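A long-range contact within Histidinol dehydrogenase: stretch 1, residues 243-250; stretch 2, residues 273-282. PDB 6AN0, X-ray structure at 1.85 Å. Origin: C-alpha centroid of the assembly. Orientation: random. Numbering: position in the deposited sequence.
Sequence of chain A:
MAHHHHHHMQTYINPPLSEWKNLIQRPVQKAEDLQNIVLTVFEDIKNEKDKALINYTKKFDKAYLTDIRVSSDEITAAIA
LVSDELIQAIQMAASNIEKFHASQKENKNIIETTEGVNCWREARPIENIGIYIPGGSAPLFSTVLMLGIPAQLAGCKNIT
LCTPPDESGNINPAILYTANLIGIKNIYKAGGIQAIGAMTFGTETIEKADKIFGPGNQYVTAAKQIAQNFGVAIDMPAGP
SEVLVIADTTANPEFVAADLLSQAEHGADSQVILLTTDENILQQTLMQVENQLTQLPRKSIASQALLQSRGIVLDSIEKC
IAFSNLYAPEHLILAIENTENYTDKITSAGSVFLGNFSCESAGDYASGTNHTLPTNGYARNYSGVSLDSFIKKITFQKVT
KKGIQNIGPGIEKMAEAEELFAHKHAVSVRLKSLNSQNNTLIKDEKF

Stretch 1, residues 243-250: VLVIADTT
Stretch 2 273-282: ILLTTDENIL

Neighbouring parallel β-strands are joined by a ladder in which alternate residues of one strand bond to both flanks of a partner. Strands 243-247 and 273-276 run 14° from parallel, 4.7 Å apart at closest approach, with extended backbones (phi -108 to -138°, psi 119 to 155°) and L244, V245, I246 and A247 paired with I273, L274, L275 and T276.

V243 (chi1 p) accepts from I273 N at its O, 2.9 Å. L244 (t, t) packs CD1 3.9 Å from CG2 of I273 (m, m) and CD2 3.8 Å from CD1 of L275 (m, t). V245 (t) bonds twice: N to I273 O, 2.9 Å, and O from L275 N, 2.8 Å. On the face opposite L244, V245 CB meets CD1 of L274 (t, p) at 4.1 Å. I246 (m, t) returns to the L244 face, CG1 4.2 Å from L275 CD1. A247 N donates to L275 O at 2.9 Å, and its O receives T277 N at 3.2 Å; its CB lies 4.1 Å from CG2 of helical I281 (chi1 m, chi2 145°).

At D248 (p) the chain leaves the strand, and D248 C comes 3.3 Å from I281 CD1. T249 (p) sets CG2 3.7 Å from I281 CD1, while D278 OD1 caps the helix, accepting from I281 N at 2.9 Å.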

# COMPACT_ATOMS: atom_id res chain seq x y z
N VAL A 243 -14.01 -14.45 -11.05
CA VAL A 243 -15.12 -14.48 -10.10
C VAL A 243 -15.21 -15.88 -9.50
O VAL A 243 -14.93 -16.89 -10.17
CB VAL A 243 -16.48 -14.07 -10.73
CG1 VAL A 243 -16.95 -15.09 -11.77
CG2 VAL A 243 -17.55 -13.88 -9.65
N LEU A 244 -15.61 -15.95 -8.24
CA LEU A 244 -16.00 -17.20 -7.61
C LEU A 244 -17.42 -17.01 -7.09
O LEU A 244 -17.71 -16.00 -6.44
CB LEU A 244 -15.03 -17.58 -6.48
CG LEU A 244 -15.21 -18.94 -5.79
CD1 LEU A 244 -13.86 -19.44 -5.29
CD2 LEU A 244 -16.22 -18.86 -4.62
N VAL A 245 -18.30 -17.95 -7.43
CA VAL A 245 -19.69 -17.94 -7.00
C VAL A 245 -19.92 -19.13 -6.08
O VAL A 245 -19.48 -20.24 -6.37
CB VAL A 245 -20.65 -18.01 -8.21
CG1 VAL A 245 -22.12 -17.98 -7.74
CG2 VAL A 245 -20.34 -16.90 -9.20
N ILE A 246 -20.64 -18.89 -4.98
CA ILE A 246 -21.12 -19.95 -4.09
C ILE A 246 -22.64 -20.00 -4.21
O ILE A 246 -23.32 -18.98 -3.98
CB ILE A 246 -20.69 -19.71 -2.64
CG1 ILE A 246 -19.16 -19.67 -2.54
CG2 ILE A 246 -21.28 -20.80 -1.73
CD1 ILE A 246 -18.65 -19.47 -1.09
N ALA A 247 -23.19 -21.17 -4.53
CA ALA A 247 -24.61 -21.31 -4.82
C ALA A 247 -25.21 -22.49 -4.06
O ALA A 247 -24.67 -23.60 -4.11
CB ALA A 247 -24.84 -21.50 -6.33
N ASP A 248 -26.33 -22.27 -3.37
CA ASP A 248 -27.07 -23.37 -2.76
C ASP A 248 -28.39 -23.54 -3.51
O ASP A 248 -28.58 -22.98 -4.60
CB ASP A 248 -27.23 -23.14 -1.25
CG ASP A 248 -28.14 -21.96 -0.90
OD1 ASP A 248 -28.76 -21.37 -1.80
OD2 ASP A 248 -28.23 -21.63 0.30
N THR A 249 -29.31 -24.32 -2.93
CA THR A 249 -30.57 -24.60 -3.61
C THR A 249 -31.44 -23.36 -3.80
O THR A 249 -32.40 -23.41 -4.58
CB THR A 249 -31.36 -25.68 -2.84
OG1 THR A 249 -31.58 -25.23 -1.50
CG2 THR A 249 -30.58 -26.98 -2.81
N THR A 250 -31.15 -22.25 -3.11
CA THR A 250 -31.92 -21.03 -3.30
C THR A 250 -31.37 -20.14 -4.40
O THR A 250 -31.98 -19.12 -4.72
CB THR A 250 -31.98 -20.20 -2.00
OG1 THR A 250 -30.69 -19.60 -1.75
CG2 THR A 250 -32.39 -21.07 -0.83
N ILE A 273 -14.99 -19.62 -11.13
CA ILE A 273 -15.10 -20.77 -10.25
C ILE A 273 -16.53 -20.80 -9.73
O ILE A 273 -17.00 -19.80 -9.19
CB ILE A 273 -14.11 -20.70 -9.07
CG1 ILE A 273 -12.68 -20.52 -9.57
CG2 ILE A 273 -14.23 -21.96 -8.21
CD1 ILE A 273 -12.11 -21.75 -10.23
N LEU A 274 -17.21 -21.93 -9.91
CA LEU A 274 -18.55 -22.14 -9.35
C LEU A 274 -18.48 -23.24 -8.30
O LEU A 274 -18.11 -24.38 -8.61
CB LEU A 274 -19.55 -22.50 -10.46
CG LEU A 274 -20.96 -22.95 -10.02
CD1 LEU A 274 -21.67 -21.87 -9.23
CD2 LEU A 274 -21.80 -23.36 -11.24
N LEU A 275 -18.83 -22.90 -7.06
CA LEU A 275 -18.95 -23.85 -5.96
C LEU A 275 -20.43 -24.03 -5.66
O LEU A 275 -21.14 -23.03 -5.47
CB LEU A 275 -18.22 -23.36 -4.71
CG LEU A 275 -16.75 -22.93 -4.83
CD1 LEU A 275 -16.23 -22.52 -3.46
CD2 LEU A 275 -15.91 -24.06 -5.41
N THR A 276 -20.91 -25.27 -5.64
CA THR A 276 -22.31 -25.52 -5.31
C THR A 276 -22.40 -26.55 -4.19
O THR A 276 -21.49 -27.36 -4.01
CB THR A 276 -23.14 -26.03 -6.53
OG1 THR A 276 -22.74 -27.36 -6.86
CG2 THR A 276 -22.94 -25.14 -7.74
N THR A 277 -23.50 -26.50 -3.43
CA THR A 277 -23.72 -27.51 -2.40
C THR A 277 -24.46 -28.74 -2.89
O THR A 277 -24.61 -29.69 -2.11
CB THR A 277 -24.48 -26.93 -1.19
OG1 THR A 277 -25.71 -26.34 -1.62
CG2 THR A 277 -23.62 -25.90 -0.47
N ASP A 278 -24.94 -28.78 -4.14
CA ASP A 278 -25.36 -30.07 -4.68
C ASP A 278 -25.22 -30.08 -6.19
O ASP A 278 -25.12 -29.04 -6.84
CB ASP A 278 -26.78 -30.49 -4.19
CG ASP A 278 -27.94 -29.81 -4.94
OD1 ASP A 278 -27.83 -29.42 -6.12
OD2 ASP A 278 -29.02 -29.70 -4.31
N GLU A 279 -25.23 -31.29 -6.74
CA GLU A 279 -24.93 -31.51 -8.14
C GLU A 279 -26.03 -30.98 -9.05
O GLU A 279 -25.75 -30.59 -10.19
CB GLU A 279 -24.69 -33.00 -8.37
CG GLU A 279 -23.93 -33.35 -9.63
CD GLU A 279 -23.47 -34.79 -9.60
OE1 GLU A 279 -22.77 -35.22 -10.55
OE2 GLU A 279 -23.80 -35.49 -8.62
N ASN A 280 -27.28 -30.98 -8.58
CA ASN A 280 -28.38 -30.52 -9.41
C ASN A 280 -28.26 -29.03 -9.73
O ASN A 280 -28.57 -28.60 -10.85
CB ASN A 280 -29.71 -30.82 -8.73
CG ASN A 280 -30.90 -30.46 -9.58
OD1 ASN A 280 -31.66 -29.54 -9.27
ND2 ASN A 280 -31.07 -31.17 -10.69
N ILE A 281 -27.82 -28.23 -8.75
CA ILE A 281 -27.56 -26.81 -9.01
C ILE A 281 -26.46 -26.66 -10.04
O ILE A 281 -26.54 -25.81 -10.94
CB ILE A 281 -27.19 -26.09 -7.70
CG1 ILE A 281 -28.32 -26.22 -6.67
CG2 ILE A 281 -26.85 -24.62 -7.97
CD1 ILE A 281 -27.81 -26.34 -5.25
N LEU A 282 -25.39 -27.45 -9.91
CA LEU A 282 -24.31 -27.40 -10.89
C LEU A 282 -24.81 -27.75 -12.29
O LEU A 282 -24.54 -27.03 -13.25
CB LEU A 282 -23.19 -28.34 -10.46
CG LEU A 282 -21.96 -28.35 -11.38
CD1 LEU A 282 -21.28 -26.98 -11.42
CD2 LEU A 282 -20.99 -29.43 -10.95